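Local coordinates for protein RTX toxin (Vibrio vulnificus CMCP6, PDB 6A7H) that probably acts as a Ras/Rap1-specific endopeptidase that inactivates these small GTPases, consistent with a role in virulence, at residues T282-S287 with L295-D300; T289-Q294 with D466-T471; D300-L305 with L457-L462. All blocks are in the same frame, centred on the assembly; numbering follows the deposited sequence.

Contact 1: residues T282-S287 with L295-D300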
loop_
_atom_site.group_PDB
_atom_site.type_symbol
_atom_site.label_atom_id
_atom_site.label_comp_id
_atom_site.label_asym_id
_atom_site.label_seq_id
_atom_site.Cartn_x
_atom_site.Cartn_y
_atom_site.Cartn_z
ATOM N N THR A 282 12.324 18.751 28.747
ATOM C CA THR A 282 13.278 17.840 29.379
ATOM C C THR A 282 13.445 18.152 30.869
ATOM O O THR A 282 13.475 17.245 31.704
ATOM C CB THR A 282 14.662 17.900 28.693
ATOM O OG1 THR A 282 14.567 17.354 27.373
ATOM C CG2 THR A 282 15.687 17.097 29.482
ATOM N N ASN A 283 13.544 19.437 31.197
ATOM C CA ASN A 283 13.686 19.852 32.588
ATOM C C ASN A 283 12.460 19.532 33.432
ATOM O O ASN A 283 12.590 19.028 34.539
ATOM C CB ASN A 283 13.995 21.345 32.670
ATOM C CG ASN A 283 15.476 21.622 32.766
ATOM O OD1 ASN A 283 16.298 20.876 32.226
ATOM N ND2 ASN A 283 15.830 22.696 33.458
ATOM N N LYS A 284 11.272 19.816 32.910
ATOM C CA LYS A 284 10.048 19.517 33.643
ATOM C C LYS A 284 9.905 18.012 33.850
ATOM O O LYS A 284 9.435 17.551 34.898
ATOM C CB LYS A 284 8.826 20.069 32.912
ATOM C CG LYS A 284 7.978 20.990 33.773
ATOM C CD LYS A 284 6.612 21.271 33.154
ATOM C CE LYS A 284 5.600 20.208 33.573
ATOM N NZ LYS A 284 4.231 20.455 33.027
ATOM N N LEU A 285 10.352 17.251 32.857
ATOM C CA LEU A 285 10.299 15.797 32.914
ATOM C C LEU A 285 11.214 15.230 33.998
ATOM O O LEU A 285 10.802 14.375 34.784
ATOM C CB LEU A 285 10.665 15.208 31.547
ATOM C CG LEU A 285 10.491 13.704 31.379
ATOM C CD1 LEU A 285 9.110 13.296 31.864
ATOM C CD2 LEU A 285 10.693 13.300 29.922
ATOM N N ALA A 286 12.445 15.726 34.047
ATOM C CA ALA A 286 13.454 15.201 34.956
ATOM C C ALA A 286 13.143 15.504 36.422
ATOM O O ALA A 286 13.572 14.774 37.318
ATOM C CB ALA A 286 14.821 15.752 34.589
ATOM N N SER A 287 12.401 16.580 36.664
ATOM C CA SER A 287 12.040 16.965 38.025
ATOM C C SER A 287 10.910 16.098 38.577
ATOM O O SER A 287 10.789 15.924 39.787
ATOM C CB SER A 287 11.642 18.437 38.073
ATOM O OG SER A 287 10.499 18.664 37.272
ATOM N N LEU A 295 4.287 10.566 33.514
ATOM C CA LEU A 295 3.147 10.460 32.618
ATOM C C LEU A 295 2.359 11.765 32.581
ATOM O O LEU A 295 2.028 12.274 31.500
ATOM C CB LEU A 295 2.237 9.312 33.039
ATOM C CG LEU A 295 2.761 7.907 32.746
ATOM C CD1 LEU A 295 1.737 6.870 33.178
ATOM C CD2 LEU A 295 3.091 7.753 31.270
ATOM N N ALA A 296 2.078 12.306 33.762
ATOM C CA ALA A 296 1.316 13.546 33.874
ATOM C C ALA A 296 1.984 14.704 33.125
ATOM O O ALA A 296 1.297 15.557 32.561
ATOM C CB ALA A 296 1.120 13.901 35.318
ATOM N N VAL A 297 3.316 14.730 33.118
ATOM C CA VAL A 297 4.060 15.729 32.351
ATOM C C VAL A 297 3.935 15.488 30.849
ATOM O O VAL A 297 3.683 16.407 30.065
ATOM C CB VAL A 297 5.555 15.733 32.728
ATOM C CG1 VAL A 297 6.395 16.507 31.687
ATOM C CG2 VAL A 297 5.741 16.315 34.110
ATOM N N LEU A 298 4.107 14.236 30.451
ATOM C CA LEU A 298 4.104 13.907 29.039
ATOM C C LEU A 298 2.718 14.075 28.413
ATOM O O LEU A 298 2.607 14.460 27.259
ATOM C CB LEU A 298 4.620 12.491 28.851
ATOM C CG LEU A 298 6.101 12.315 29.153
ATOM C CD1 LEU A 298 6.444 10.838 29.204
ATOM C CD2 LEU A 298 6.922 13.028 28.090
ATOM N N LEU A 299 1.669 13.824 29.191
ATOM C CA LEU A 299 0.302 13.882 28.680
ATOM C C LEU A 299 -0.370 15.226 28.948
ATOM O O LEU A 299 -1.510 15.458 28.535
ATOM C CB LEU A 299 -0.539 12.754 29.288
ATOM C CG LEU A 299 -0.192 11.329 28.837
ATOM C CD1 LEU A 299 -0.880 10.321 29.751
ATOM C CD2 LEU A 299 -0.566 11.071 27.370
ATOM N N ASP A 300 0.334 16.110 29.644
ATOM C CA ASP A 300 -0.182 17.447 29.931
ATOM C C ASP A 300 -0.421 18.238 28.643
ATOM O O ASP A 300 0.540 18.639 27.987
ATOM C CB ASP A 300 0.797 18.193 30.841
ATOM C CG ASP A 300 0.383 19.633 31.103
ATOM O OD1 ASP A 300 -0.829 19.906 31.219
ATOM O OD2 ASP A 300 1.281 20.495 31.193
#
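Val297 settles against Lys284 and Leu285 where two consecutive helices, 275-287 and 290-298, fold back on one another as a helical hairpin, an example of how a short connection lets neighbouring helices share one apolar seam. The two branches of the valine divide the work. CG1, anti to the backbone N (chi1 165°), is directed at the main chain of the other helix and lies 4.2 Å from Leu285 CA. CG2 turns instead to the lysine, meeting Lys284 CE at 3.9 Å, so that the aliphatic chain of Lys284 runs obliquely over it. On the buried side, the leucines approach at a slant, with Leu285 CD1 4.2 Å from Leu298 CG; Leu285 also reaches Val472 of the hairpin strand 470-473. On the solvent side, the bend of Lys284 at chi3 (88°) brings its ammonium group across the carboxylate of Asp300, just past the second helix, in a long, weak salt bridge of 3.5 Å from Lys284 NZ to Asp300 OD2. Near the end of the first helix, Ser287 OG donates to Lys284 O at 2.8 Å, coming from above the carbonyl plane, 42° out of it.

Contact 2: residues T289-Q294 with D466-T471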
loop_
_atom_site.group_PDB
_atom_site.type_symbol
_atom_site.label_atom_id
_atom_site.label_comp_id
_atom_site.label_asym_id
_atom_site.label_seq_id
_atom_site.Cartn_x
_atom_site.Cartn_y
_atom_site.Cartn_z
ATOM N N THR A 289 8.958 12.681 39.532
ATOM C CA THR A 289 9.503 11.478 40.154
ATOM C C THR A 289 8.569 10.284 40.043
ATOM O O THR A 289 7.471 10.299 40.591
ATOM C CB THR A 289 9.809 11.713 41.643
ATOM O OG1 THR A 289 10.468 12.975 41.809
ATOM C CG2 THR A 289 10.687 10.599 42.186
ATOM N N GLY A 290 9.009 9.246 39.339
ATOM C CA GLY A 290 8.232 8.022 39.243
ATOM C C GLY A 290 7.318 8.007 38.034
ATOM O O GLY A 290 7.157 9.027 37.365
ATOM N N VAL A 291 6.719 6.850 37.761
ATOM C CA VAL A 291 5.890 6.669 36.575
ATOM C C VAL A 291 4.727 7.664 36.518
ATOM O O VAL A 291 4.539 8.344 35.508
ATOM C CB VAL A 291 5.331 5.232 36.495
ATOM C CG1 VAL A 291 4.355 5.109 35.341
ATOM C CG2 VAL A 291 6.467 4.226 36.348
ATOM N N ASP A 292 3.974 7.768 37.610
ATOM C CA ASP A 292 2.792 8.631 37.660
ATOM C C ASP A 292 3.057 10.075 37.229
ATOM O O ASP A 292 2.346 10.610 36.380
ATOM C CB ASP A 292 2.199 8.631 39.069
ATOM C CG ASP A 292 1.085 7.617 39.231
ATOM O OD1 ASP A 292 0.897 6.786 38.315
ATOM O OD2 ASP A 292 0.400 7.647 40.280
ATOM N N GLU A 293 4.079 10.692 37.811
ATOM C CA GLU A 293 4.356 12.101 37.564
ATOM C C GLU A 293 4.964 12.343 36.187
ATOM O O GLU A 293 4.711 13.378 35.569
ATOM C CB GLU A 293 5.282 12.656 38.641
ATOM C CG GLU A 293 4.690 12.610 40.045
ATOM C CD GLU A 293 5.590 13.266 41.086
ATOM O OE1 GLU A 293 6.675 13.758 40.703
ATOM O OE2 GLU A 293 5.215 13.285 42.284
ATOM N N GLN A 294 5.775 11.400 35.716
ATOM C CA GLN A 294 6.349 11.501 34.376
ATOM C C GLN A 294 5.240 11.478 33.331
ATOM O O GLN A 294 5.244 12.278 32.392
ATOM C CB GLN A 294 7.343 10.371 34.111
ATOM C CG GLN A 294 8.750 10.636 34.618
ATOM C CD GLN A 294 9.660 9.436 34.423
ATOM O OE1 GLN A 294 10.544 9.453 33.570
ATOM N NE2 GLN A 294 9.446 8.384 35.218
ATOM N N ASP A 466 15.011 0.703 31.224
ATOM C CA ASP A 466 14.747 -0.518 31.990
ATOM C C ASP A 466 14.081 -0.243 33.341
ATOM O O ASP A 466 13.499 -1.145 33.951
ATOM C CB ASP A 466 16.046 -1.305 32.221
ATOM C CG ASP A 466 16.615 -1.895 30.943
ATOM O OD1 ASP A 466 15.853 -2.088 29.965
ATOM O OD2 ASP A 466 17.829 -2.192 30.926
ATOM N N SER A 467 14.176 0.997 33.809
ATOM C CA SER A 467 13.594 1.374 35.092
ATOM C C SER A 467 12.471 2.396 34.923
ATOM O O SER A 467 12.269 3.252 35.787
ATOM C CB SER A 467 14.678 1.921 36.031
ATOM O OG SER A 467 15.463 2.918 35.396
ATOM N N ASN A 468 11.754 2.297 33.806
ATOM C CA ASN A 468 10.615 3.167 33.507
ATOM C C ASN A 468 10.912 4.665 33.542
ATOM O O ASN A 468 10.022 5.462 33.838
ATOM C CB ASN A 468 9.461 2.873 34.466
ATOM C CG ASN A 468 8.962 1.455 34.351
ATOM O OD1 ASN A 468 9.104 0.818 33.308
ATOM N ND2 ASN A 468 8.384 0.942 35.426
ATOM N N GLN A 469 12.150 5.049 33.240
ATOM C CA GLN A 469 12.494 6.465 33.105
ATOM C C GLN A 469 12.286 6.934 31.674
ATOM O O GLN A 469 12.917 6.418 30.757
ATOM C CB GLN A 469 13.942 6.726 33.526
ATOM C CG GLN A 469 14.190 6.494 34.997
ATOM C CD GLN A 469 13.318 7.381 35.865
ATOM O OE1 GLN A 469 13.109 8.557 35.557
ATOM N NE2 GLN A 469 12.788 6.814 36.948
ATOM N N PHE A 470 11.406 7.913 31.490
ATOM C CA PHE A 470 11.169 8.491 30.172
ATOM C C PHE A 470 12.191 9.563 29.853
ATOM O O PHE A 470 12.569 10.338 30.730
ATOM C CB PHE A 470 9.766 9.095 30.090
ATOM C CG PHE A 470 8.673 8.078 29.968
ATOM C CD1 PHE A 470 8.265 7.627 28.721
ATOM C CD2 PHE A 470 8.045 7.573 31.098
ATOM C CE1 PHE A 470 7.243 6.678 28.596
ATOM C CE2 PHE A 470 7.029 6.622 30.987
ATOM C CZ PHE A 470 6.625 6.175 29.725
ATOM N N THR A 471 12.642 9.600 28.600
ATOM C CA THR A 471 13.409 10.738 28.089
ATOM C C THR A 471 12.901 11.152 26.709
ATOM O O THR A 471 12.388 10.332 25.943
ATOM C CB THR A 471 14.925 10.445 27.993
ATOM O OG1 THR A 471 15.134 9.169 27.379
ATOM C CG2 THR A 471 15.568 10.453 29.376
#
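The turn of a beta-hairpin, strand 461-464 leading back into strand 470-473, is clasped here by the N-terminal part of helix 290-298, and Gln294 of that helix carries the contact. Its side chain runs extended beyond CG and presents a primary amide to the hairpin backbone much as a peptide group would. Gln294 OE1 accepts from Phe470 N at 2.7 Å, a short and fairly straight bond (N-H...O 154°) in which the donor is tilted from the carbonyl plane. On the other end of the same amide, Gln294 NE2 donates to Asn468 O at 3.3 Å, a longer bond and more bent (138°). A weak bond from Gln294 NE2 to Gly290 O, one helical turn back, adds a further hold on the amide, whose rotation is thus fixed from both segments.

Packing flanks this polar clasp. The Phe470 ring takes Gln294 OE1 at its edge, near the ring plane, while Gln294 CB approaches Phe470 CD2 at 4.2 Å. Earlier in the turn, Asn468 CB takes Val291 CG2 obliquely at 3.8 Å. Asn468, whose backbone adopts left-handed helical angles (phi 55°), sends its side-chain oxygen OD1 to Arg319 of helix 316-323. That same helix supplies Phe320, which makes an edge-to-face pair with Phe470. One glutamine amide thus bridges the Asn468 carbonyl and the Phe470 N-H, two residues apart, and ties a helix to the turn and first return-strand residue of a beta-hairpin.

Contact 3: residues D300-L305 with L457-L462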
loop_
_atom_site.group_PDB
_atom_site.type_symbol
_atom_site.label_atom_id
_atom_site.label_comp_id
_atom_site.label_asym_id
_atom_site.label_seq_id
_atom_site.Cartn_x
_atom_site.Cartn_y
_atom_site.Cartn_z
ATOM N N ASP A 300 0.334 16.110 29.644
ATOM C CA ASP A 300 -0.182 17.447 29.931
ATOM C C ASP A 300 -0.421 18.238 28.643
ATOM O O ASP A 300 0.540 18.639 27.987
ATOM C CB ASP A 300 0.797 18.193 30.841
ATOM C CG ASP A 300 0.383 19.633 31.103
ATOM O OD1 ASP A 300 -0.829 19.906 31.219
ATOM O OD2 ASP A 300 1.281 20.495 31.193
ATOM N N ASP A 301 -1.690 18.449 28.285
ATOM C CA ASP A 301 -2.055 19.188 27.067
ATOM C C ASP A 301 -1.493 18.479 25.815
ATOM O O ASP A 301 -1.062 19.118 24.855
ATOM C CB ASP A 301 -1.564 20.652 27.174
ATOM C CG ASP A 301 -2.017 21.543 26.010
ATOM O OD1 ASP A 301 -3.235 21.788 25.871
ATOM O OD2 ASP A 301 -1.144 22.027 25.256
ATOM N N ARG A 302 -1.490 17.148 25.846
ATOM C CA ARG A 302 -1.104 16.341 24.695
ATOM C C ARG A 302 -2.042 15.147 24.552
ATOM O O ARG A 302 -2.547 14.608 25.540
ATOM C CB ARG A 302 0.346 15.865 24.813
ATOM C CG ARG A 302 1.352 16.945 24.501
ATOM C CD ARG A 302 2.766 16.508 24.789
ATOM N NE ARG A 302 3.574 17.678 25.102
ATOM C CZ ARG A 302 3.832 18.099 26.335
ATOM N NH1 ARG A 302 3.376 17.431 27.378
ATOM N NH2 ARG A 302 4.565 19.179 26.522
ATOM N N LYS A 303 -2.263 14.734 23.312
ATOM C CA LYS A 303 -3.266 13.734 23.005
ATOM C C LYS A 303 -2.751 12.299 23.258
ATOM O O LYS A 303 -3.535 11.351 23.342
ATOM C CB LYS A 303 -3.716 13.902 21.553
ATOM C CG LYS A 303 -2.606 13.635 20.518
ATOM C CD LYS A 303 -2.830 14.417 19.215
ATOM C CE LYS A 303 -2.584 15.904 19.439
ATOM N NZ LYS A 303 -2.863 16.703 18.225
ATOM N N GLY A 304 -1.439 12.138 23.397
ATOM C CA GLY A 304 -0.894 10.806 23.553
ATOM C C GLY A 304 0.598 10.748 23.806
ATOM O O GLY A 304 1.252 11.782 23.963
ATOM N N LEU A 305 1.113 9.518 23.871
ATOM C CA LEU A 305 2.537 9.233 24.005
ATOM C C LEU A 305 3.074 8.492 22.797
ATOM O O LEU A 305 2.439 7.549 22.324
ATOM C CB LEU A 305 2.818 8.364 25.226
ATOM C CG LEU A 305 2.491 8.812 26.629
ATOM C CD1 LEU A 305 3.187 7.861 27.577
ATOM C CD2 LEU A 305 2.985 10.216 26.818
ATOM N N LEU A 457 1.351 14.223 14.446
ATOM C CA LEU A 457 0.499 14.168 15.644
ATOM C C LEU A 457 0.837 15.221 16.707
ATOM O O LEU A 457 0.270 15.198 17.805
ATOM C CB LEU A 457 0.581 12.785 16.277
ATOM C CG LEU A 457 0.168 11.587 15.416
ATOM C CD1 LEU A 457 0.399 10.305 16.155
ATOM C CD2 LEU A 457 -1.294 11.701 14.979
ATOM N N ASP A 458 1.757 16.133 16.381
ATOM C CA ASP A 458 2.165 17.208 17.293
ATOM C C ASP A 458 2.691 16.664 18.640
ATOM O O ASP A 458 2.354 17.173 19.713
ATOM C CB ASP A 458 0.998 18.189 17.512
ATOM C CG ASP A 458 1.431 19.493 18.197
ATOM O OD1 ASP A 458 2.626 19.855 18.129
ATOM O OD2 ASP A 458 0.571 20.166 18.800
ATOM N N LEU A 459 3.524 15.630 18.575
ATOM C CA LEU A 459 4.064 15.015 19.784
ATOM C C LEU A 459 5.577 14.811 19.718
ATOM O O LEU A 459 6.144 14.679 18.633
ATOM C CB LEU A 459 3.377 13.674 20.043
ATOM C CG LEU A 459 1.879 13.705 20.355
ATOM C CD1 LEU A 459 1.360 12.273 20.549
ATOM C CD2 LEU A 459 1.602 14.556 21.579
ATOM N N PRO A 460 6.240 14.781 20.890
ATOM C CA PRO A 460 7.669 14.454 20.932
ATOM C C PRO A 460 7.897 12.949 20.815
ATOM O O PRO A 460 6.995 12.162 21.092
ATOM C CB PRO A 460 8.099 14.977 22.302
ATOM C CG PRO A 460 6.876 14.784 23.147
ATOM C CD PRO A 460 5.701 15.068 22.231
ATOM N N ALA A 461 9.084 12.542 20.393
ATOM C CA ALA A 461 9.409 11.120 20.364
ATOM C C ALA A 461 10.066 10.747 21.686
ATOM O O ALA A 461 10.970 11.450 22.148
ATOM C CB ALA A 461 10.329 10.791 19.186
ATOM N N LEU A 462 9.622 9.649 22.284
ATOM C CA LEU A 462 10.084 9.261 23.615
ATOM C C LEU A 462 10.835 7.924 23.673
ATOM O O LEU A 462 10.718 7.061 22.793
ATOM C CB LEU A 462 8.897 9.195 24.582
ATOM C CG LEU A 462 8.027 10.446 24.714
ATOM C CD1 LEU A 462 6.804 10.176 25.592
ATOM C CD2 LEU A 462 8.853 11.590 25.271
#
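Arg302 NH1 is held by two carbonyl oxygens at the end of helix 290-298, those of Leu298 and, more weakly, Val297, while the aliphatic part of the same side chain lies against Leu459 and Pro460. Arg302 NE is hydrogen-bonded to Tyr273 OH, a hydroxyl that also bonds Asp458 O, so one tyrosine links both sides of the contact. Behind this gripped end the arginine chain runs extended from CG to NE and crosses Leu459 obliquely: Arg302 CB touches Leu459 CD2 at 3.7 Å. Its CD meets Pro460 CD at 4.2 Å, with the two side chains at about a right angle.

Leu459 is the apolar wedge of the contact. Both its methyls lie over the Gly304 carbonyl at the start of strand 304-309, Leu459 CD1 at 3.5 Å from Gly304 O, while CD2 also meets the arginine. This strand forms an edge, within the chain, of the four-stranded parallel sheet of an alpha/beta fold, in the region related to the C2 domain of Pasteurella multocida toxin. The partner segment leaves helix 453-457 through a Schellman motif, Asp458 taking a positive phi of 57°, then becomes the first strand of a beta-hairpin, where Leu462 has a backbone bond to Leu306.

Lys303 reaches over to the last residue of helix 453-457. Its CG stands between the backbone N and the carbonyl carbon (chi1 65°), and a bend at chi3 folds the chain so that Lys303 CE lies 3.4 Å from Leu457 O. Lys303 NZ is 3.5 Å from Leu457 O, and the Asp458 carboxylate, though not in contact, would probably add to a setting that suits a positive charge. Deeper in the core, Leu305 CD2 meets Leu462 CD1 obliquely at 4.0 Å.

Following the chain from the N terminus, segment 282-287 comes first, and contact 1 soon closes a tight loop when 295-300 packs back on it. Contact 2 starts inside that loop, at 289-294, but finds its partner only at 466-471, so the two contacts cross. Contact 3 begins at Asp300, which it shares with contact 1, and closes at 457-462, before the chain reaches 466-471; it therefore lies wholly within the long loop of contact 2. Helix 290-298 is common to contacts 1 and 2, and Leu298 touches Phe470, Leu305 and Leu462. Together they join a helical hairpin, the parallel-sheet strand 304-309 and the C-terminal beta-hairpin.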